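Local coordinates for complement component 1, q subcomponent, A chain (Danio rerio, PDB 5HBA), which forms the A chain of complement C1q, the recognition component of the classical complement pathway, and probably contributes to target binding through this globular C1q domain, at the interface of chains A and B. Numbering follows the deposited sequence. Chains: chain A/B, Uncharacterized protein.

Contact 1: the interface of chains A and B. Residues chain A 49, 95-97, 131-132; chain B 3, 5, 29, 31, 129.
A:Ile131 and B:Phe129 form one dense part of this subunit interface between C1q domains. The isoleucine's CG1 branch lies beside its own backbone N (chi1 -62°) and runs on, nearly extended, so that its tip methyl crosses obliquely to the phenylalanine and comes down on one face of the ring. CG1 stands over the ring centre, and A:Ile131 CD1 is 3.6 Å from the B:Phe129 ring carbon CD2. The crowded position of that ring, between backbone N and carbonyl carbon (chi1 51°), turns this face to the isoleucine. A:Val95 meets the same ring carbon with its CG2 methyl, 4.0 Å from B:Phe129 CD2. The valine's other methyl, CG1, faces B:Ser29, whose hydroxyl OG gives a hydrogen bond to the backbone A:Val95 O at 3.0 Å. The donor stands well above the carbonyl plane, so the bond does not follow a lone pair.

A:Tyr132 is packed just as tightly. It too takes the crowded rotamer (chi1 76°), turning one ring face to the backbone of B:Lys3: the amide B:Lys3 N lies 3.4 Å from A:Tyr132 CD2, above the rim rather than the centre. The two side chains slide past each other in opposite directions, while the phenol oxygen A:Tyr132 OH comes to 3.2 Å from B:Ala31 CB, with CE2 and CZ also near that methyl. An alanine in place of A:Tyr132 would probably strip the cover from the B:Lys3 backbone and leave B:Ala31 without its aromatic neighbour.

Elsewhere the fit is looser. The extended lysine lays CD 3.9 Å from A:Ile131 CG2, and its amine B:Lys3 NZ merely comes near A:Ile131 O, at 3.5 Å. A:Val49 CG1 and B:Ala5 CB, 4.1 Å apart, make another light touch, and A:Thr97 only skirts B:Ser29.

Tight under its two rings and slack around them, the site joins two A-chain heads of the deposited three-copy assembly at the end carrying both chain termini, and probably mimics the contact between unlike chains in native C1q.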
loop_
_atom_site.group_PDB
_atom_site.type_symbol
_atom_site.label_atom_id
_atom_site.label_comp_id
_atom_site.label_asym_id
_atom_site.label_seq_id
_atom_site.Cartn_x
_atom_site.Cartn_y
_atom_site.Cartn_z
ATOM N N VAL A 49 -8.940 15.665 -3.528
ATOM C CA VAL A 49 -8.274 14.801 -2.569
ATOM C C VAL A 49 -7.841 13.526 -3.298
ATOM O O VAL A 49 -8.637 12.910 -4.016
ATOM C CB VAL A 49 -9.204 14.491 -1.388
ATOM C CG1 VAL A 49 -8.564 13.488 -0.449
ATOM C CG2 VAL A 49 -9.528 15.783 -0.638
ATOM N N VAL A 95 -3.024 9.979 1.723
ATOM C CA VAL A 95 -4.144 10.720 1.148
ATOM C C VAL A 95 -3.839 12.217 1.242
ATOM O O VAL A 95 -3.650 12.761 2.339
ATOM C CB VAL A 95 -5.475 10.400 1.853
ATOM C CG1 VAL A 95 -6.531 11.431 1.488
ATOM C CG2 VAL A 95 -5.953 9.015 1.457
ATOM N N LEU A 96 -3.765 12.877 0.088
ATOM C CA LEU A 96 -3.354 14.277 0.036
ATOM C C LEU A 96 -4.398 15.168 -0.639
ATOM O O LEU A 96 -5.049 14.757 -1.601
ATOM C CB LEU A 96 -2.036 14.401 -0.741
ATOM C CG LEU A 96 -0.836 13.586 -0.252
ATOM C CD1 LEU A 96 0.361 13.793 -1.188
ATOM C CD2 LEU A 96 -0.477 13.973 1.165
ATOM N N THR A 97 -4.526 16.397 -0.146
ATOM C CA THR A 97 -5.361 17.414 -0.776
ATOM C C THR A 97 -4.476 18.255 -1.679
ATOM O O THR A 97 -3.480 18.820 -1.212
ATOM C CB THR A 97 -5.985 18.355 0.284
ATOM O OG1 THR A 97 -6.646 17.573 1.282
ATOM C CG2 THR A 97 -6.984 19.298 -0.359
ATOM N N ILE A 131 -9.727 10.782 -5.359
ATOM C CA ILE A 131 -10.809 10.270 -4.523
ATOM C C ILE A 131 -12.066 11.118 -4.747
ATOM O O ILE A 131 -13.143 10.586 -5.027
ATOM C CB ILE A 131 -10.422 10.240 -3.031
ATOM C CG1 ILE A 131 -9.231 9.293 -2.806
ATOM C CG2 ILE A 131 -11.618 9.819 -2.177
ATOM C CD1 ILE A 131 -8.540 9.493 -1.437
ATOM N N TYR A 132 -11.935 12.436 -4.623
ATOM C CA TYR A 132 -13.051 13.324 -4.946
ATOM C C TYR A 132 -12.582 14.709 -5.383
ATOM O O TYR A 132 -11.517 15.179 -4.961
ATOM C CB TYR A 132 -14.057 13.398 -3.782
ATOM C CG TYR A 132 -13.639 14.253 -2.597
ATOM C CD1 TYR A 132 -13.793 15.639 -2.626
ATOM C CD2 TYR A 132 -13.130 13.674 -1.436
ATOM C CE1 TYR A 132 -13.427 16.429 -1.549
ATOM C CE2 TYR A 132 -12.763 14.462 -0.343
ATOM C CZ TYR A 132 -12.917 15.839 -0.411
ATOM O OH TYR A 132 -12.557 16.641 0.653
ATOM N N LYS B 3 -16.070 13.242 0.163
ATOM C CA LYS B 3 -16.167 11.915 0.777
ATOM C C LYS B 3 -15.331 11.831 2.042
ATOM O O LYS B 3 -14.361 12.575 2.193
ATOM C CB LYS B 3 -15.614 10.843 -0.168
ATOM C CG LYS B 3 -16.356 10.607 -1.462
ATOM C CD LYS B 3 -15.479 9.717 -2.333
ATOM C CE LYS B 3 -16.263 8.833 -3.276
ATOM N NZ LYS B 3 -15.313 7.975 -4.042
ATOM N N ALA B 5 -12.341 10.758 3.847
ATOM C CA ALA B 5 -11.005 10.482 3.337
ATOM C C ALA B 5 -10.017 11.075 4.322
ATOM O O ALA B 5 -10.086 12.267 4.631
ATOM C CB ALA B 5 -10.818 11.099 1.967
ATOM N N SER B 29 -4.897 14.931 6.293
ATOM C CA SER B 29 -6.190 15.069 5.622
ATOM C C SER B 29 -7.285 14.405 6.462
ATOM O O SER B 29 -7.046 13.370 7.086
ATOM C CB SER B 29 -6.143 14.410 4.240
ATOM O OG SER B 29 -5.240 15.080 3.372
ATOM N N ALA B 31 -11.363 14.769 5.408
ATOM C CA ALA B 31 -12.393 15.515 4.682
ATOM C C ALA B 31 -13.757 15.609 5.367
ATOM O O ALA B 31 -14.463 16.602 5.209
ATOM C CB ALA B 31 -12.559 14.921 3.298
ATOM N N PHE B 129 -10.431 5.872 3.058
ATOM C CA PHE B 129 -11.435 6.652 2.334
ATOM C C PHE B 129 -12.639 5.811 1.930
ATOM O O PHE B 129 -12.549 4.589 1.780
ATOM C CB PHE B 129 -10.831 7.364 1.110
ATOM C CG PHE B 129 -10.050 6.460 0.198
ATOM C CD1 PHE B 129 -10.687 5.750 -0.814
ATOM C CD2 PHE B 129 -8.674 6.326 0.341
ATOM C CE1 PHE B 129 -9.967 4.915 -1.656
ATOM C CE2 PHE B 129 -7.953 5.493 -0.513
ATOM C CZ PHE B 129 -8.599 4.793 -1.502
#

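Contact 2: the interface of chains A and B. Residues chain A 51, 53, 76, 78, 92-95; chain B 6-7, 28, 53, 55, 125, 127.
B:His55 lays its imidazole flat against a glycine stretch of chain A. Its ring, beside the backbone N (chi1 -47°), has A:Gly92 CA over its centre at 3.6 Å from the centroid, a CH-pi contact. The same A:Gly92 CA also sits over the centre of the A:Phe78 ring, so the backbone carbon is shared between two aromatic faces. A:Phe78 then crosses obliquely to the histidine, its ring carbon CE1 3.7 Å from B:His55 CB. The absence of side chains at A:Gly92 and A:Gly93 probably lets the imidazole come this close to the strand.

B:Val125 spreads its two methyls over the same stretch. CG1, anti to the backbone N (chi1 178°), reaches to 3.6 Å from A:Gly93 O, while CG2 turns to A:Phe78 CZ, the two side chains crossing at about a right angle.

B:Asn127 supplies the polar part. Its amide ND2 donates to the backbone A:Gly93 O at 3.3 Å, a long but fairly straight bond (160° at H). The acceptor lies in the asparagine's amide plane, whereas the donor stands above the carbonyl plane of the glycine. B:Ser7, itself touching A:Val95, orients the amide: its OG donates to B:Asn127 OD1 at 2.8 Å, almost along the C=O axis, keeping ND2 turned to chain A.

A:Tyr51 crosses obliquely to B:Val53, its CZ 3.9 Å from the valine CG1.

In the jelly-roll beta-sandwich of the C1q domain, chain A contributes mainly strand 87-98, flanked by 48-59 and 75-80, against strands 5-10, 48-59 and 123-130 of chain B, midway along the sheets.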
loop_
_atom_site.group_PDB
_atom_site.type_symbol
_atom_site.label_atom_id
_atom_site.label_comp_id
_atom_site.label_asym_id
_atom_site.label_seq_id
_atom_site.Cartn_x
_atom_site.Cartn_y
_atom_site.Cartn_z
ATOM N N TYR A 51 -5.327 9.755 -3.558
ATOM C CA TYR A 51 -4.528 8.723 -2.907
ATOM C C TYR A 51 -3.270 8.432 -3.726
ATOM O O TYR A 51 -3.334 8.273 -4.952
ATOM C CB TYR A 51 -5.339 7.434 -2.696
ATOM C CG TYR A 51 -4.535 6.325 -2.054
ATOM C CD1 TYR A 51 -4.073 6.449 -0.752
ATOM C CD2 TYR A 51 -4.220 5.168 -2.758
ATOM C CE1 TYR A 51 -3.332 5.451 -0.162
ATOM C CE2 TYR A 51 -3.481 4.157 -2.175
ATOM C CZ TYR A 51 -3.046 4.307 -0.876
ATOM O OH TYR A 51 -2.307 3.315 -0.295
ATOM N N VAL A 53 0.431 5.947 -3.657
ATOM C CA VAL A 53 1.130 4.824 -3.034
ATOM C C VAL A 53 2.259 4.370 -3.951
ATOM O O VAL A 53 2.128 4.408 -5.183
ATOM C CB VAL A 53 0.160 3.652 -2.700
ATOM C CG1 VAL A 53 -0.321 2.950 -3.966
ATOM C CG2 VAL A 53 0.819 2.637 -1.760
ATOM N N LEU A 76 7.072 12.854 3.492
ATOM C CA LEU A 76 6.940 11.645 4.317
ATOM C C LEU A 76 8.028 10.647 3.940
ATOM O O LEU A 76 8.220 10.361 2.754
ATOM C CB LEU A 76 5.565 10.996 4.119
ATOM C CG LEU A 76 4.341 11.829 4.477
ATOM C CD1 LEU A 76 3.108 11.122 3.980
ATOM C CD2 LEU A 76 4.266 12.048 6.002
ATOM N N PHE A 78 9.957 6.824 4.184
ATOM C CA PHE A 78 9.732 5.402 4.371
ATOM C C PHE A 78 11.057 4.711 4.119
ATOM O O PHE A 78 11.576 4.776 3.009
ATOM C CB PHE A 78 8.667 4.903 3.387
ATOM C CG PHE A 78 7.349 5.616 3.523
ATOM C CD1 PHE A 78 6.405 5.200 4.464
ATOM C CD2 PHE A 78 7.066 6.725 2.743
ATOM C CE1 PHE A 78 5.188 5.886 4.605
ATOM C CE2 PHE A 78 5.855 7.408 2.872
ATOM C CZ PHE A 78 4.920 6.988 3.804
ATOM N N GLY A 92 4.900 2.924 0.717
ATOM C CA GLY A 92 4.493 4.109 1.456
ATOM C C GLY A 92 3.463 4.843 0.629
ATOM O O GLY A 92 3.259 4.523 -0.549
ATOM N N GLY A 93 2.815 5.829 1.229
ATOM C CA GLY A 93 1.802 6.578 0.517
ATOM C C GLY A 93 0.928 7.355 1.461
ATOM O O GLY A 93 1.073 7.251 2.692
ATOM N N ALA A 94 0.020 8.149 0.899
ATOM C CA ALA A 94 -0.794 9.048 1.710
ATOM C C ALA A 94 -2.031 9.517 0.966
ATOM O O ALA A 94 -2.085 9.454 -0.262
ATOM C CB ALA A 94 0.032 10.251 2.167
ATOM N N VAL A 95 -3.024 9.979 1.723
ATOM C CA VAL A 95 -4.144 10.720 1.148
ATOM C C VAL A 95 -3.839 12.217 1.242
ATOM O O VAL A 95 -3.650 12.761 2.339
ATOM C CB VAL A 95 -5.475 10.400 1.853
ATOM C CG1 VAL A 95 -6.531 11.431 1.488
ATOM C CG2 VAL A 95 -5.953 9.015 1.457
ATOM N N PHE B 6 -9.107 10.254 4.832
ATOM C CA PHE B 6 -8.172 10.755 5.839
ATOM C C PHE B 6 -6.750 10.241 5.651
ATOM O O PHE B 6 -6.512 9.196 5.027
ATOM C CB PHE B 6 -8.650 10.439 7.268
ATOM C CG PHE B 6 -8.523 8.984 7.646
ATOM C CD1 PHE B 6 -7.320 8.474 8.124
ATOM C CD2 PHE B 6 -9.610 8.131 7.539
ATOM C CE1 PHE B 6 -7.197 7.142 8.474
ATOM C CE2 PHE B 6 -9.500 6.793 7.889
ATOM C CZ PHE B 6 -8.288 6.294 8.352
ATOM N N SER B 7 -5.817 10.981 6.229
ATOM C CA SER B 7 -4.431 10.575 6.300
ATOM C C SER B 7 -3.908 11.187 7.593
ATOM O O SER B 7 -3.944 12.412 7.761
ATOM C CB SER B 7 -3.673 11.118 5.085
ATOM O OG SER B 7 -2.303 10.751 5.138
ATOM N N LEU B 28 -2.932 15.048 8.303
ATOM C CA LEU B 28 -2.629 15.520 6.943
ATOM C C LEU B 28 -3.901 15.807 6.144
ATOM O O LEU B 28 -3.968 16.795 5.404
ATOM C CB LEU B 28 -1.771 14.499 6.181
ATOM C CG LEU B 28 -0.533 13.909 6.872
ATOM C CD1 LEU B 28 0.154 12.882 5.971
ATOM C CD2 LEU B 28 0.439 14.992 7.256
ATOM N N VAL B 53 -5.483 1.658 4.821
ATOM C CA VAL B 53 -4.107 1.198 4.599
ATOM C C VAL B 53 -3.134 1.939 5.516
ATOM O O VAL B 53 -3.283 3.139 5.740
ATOM C CB VAL B 53 -3.674 1.301 3.101
ATOM C CG1 VAL B 53 -3.632 2.764 2.637
ATOM C CG2 VAL B 53 -2.308 0.656 2.892
ATOM N N HIS B 55 1.187 2.410 6.731
ATOM C CA HIS B 55 2.592 2.113 6.514
ATOM C C HIS B 55 3.312 2.544 7.773
ATOM O O HIS B 55 3.168 3.692 8.204
ATOM C CB HIS B 55 3.113 2.902 5.312
ATOM C CG HIS B 55 2.221 2.832 4.108
ATOM N ND1 HIS B 55 2.265 1.795 3.202
ATOM C CD2 HIS B 55 1.275 3.691 3.648
ATOM C CE1 HIS B 55 1.382 2.006 2.244
ATOM N NE2 HIS B 55 0.770 3.151 2.487
ATOM N N VAL B 125 1.831 6.139 9.189
ATOM C CA VAL B 125 0.880 6.896 8.388
ATOM C C VAL B 125 -0.317 5.991 8.185
ATOM O O VAL B 125 -0.179 4.856 7.724
ATOM C CB VAL B 125 1.456 7.279 7.007
ATOM C CG1 VAL B 125 0.413 8.034 6.186
ATOM C CG2 VAL B 125 2.722 8.127 7.166
ATOM N N ASN B 127 -4.143 5.730 6.503
ATOM C CA ASN B 127 -4.974 6.325 5.455
ATOM C C ASN B 127 -6.277 5.558 5.298
ATOM O O ASN B 127 -6.318 4.334 5.491
ATOM C CB ASN B 127 -4.249 6.243 4.102
ATOM C CG ASN B 127 -2.870 6.890 4.123
ATOM O OD1 ASN B 127 -2.699 8.006 4.623
ATOM N ND2 ASN B 127 -1.883 6.198 3.555
#

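Contact 1 and contact 2 are neighbouring stretches of one seam, their C-alpha centres about 11 Å apart. A:Val95 belongs to both, and strands 48-59 and 87-98 of chain A pass from one to the other. On chain B, strands 5-10 and 123-130 serve both. The seam changes from aliphatic and aromatic packing near the termini to glycine, imidazole and amide chemistry. The two chains contribute largely different residues, strand 48-59 serving on both sides, and the interface is not an exact two-fold, which fits a ring of three. The deposited assembly holds three copies, and C1q-family heads are trimeric, although native C1q combines different chains.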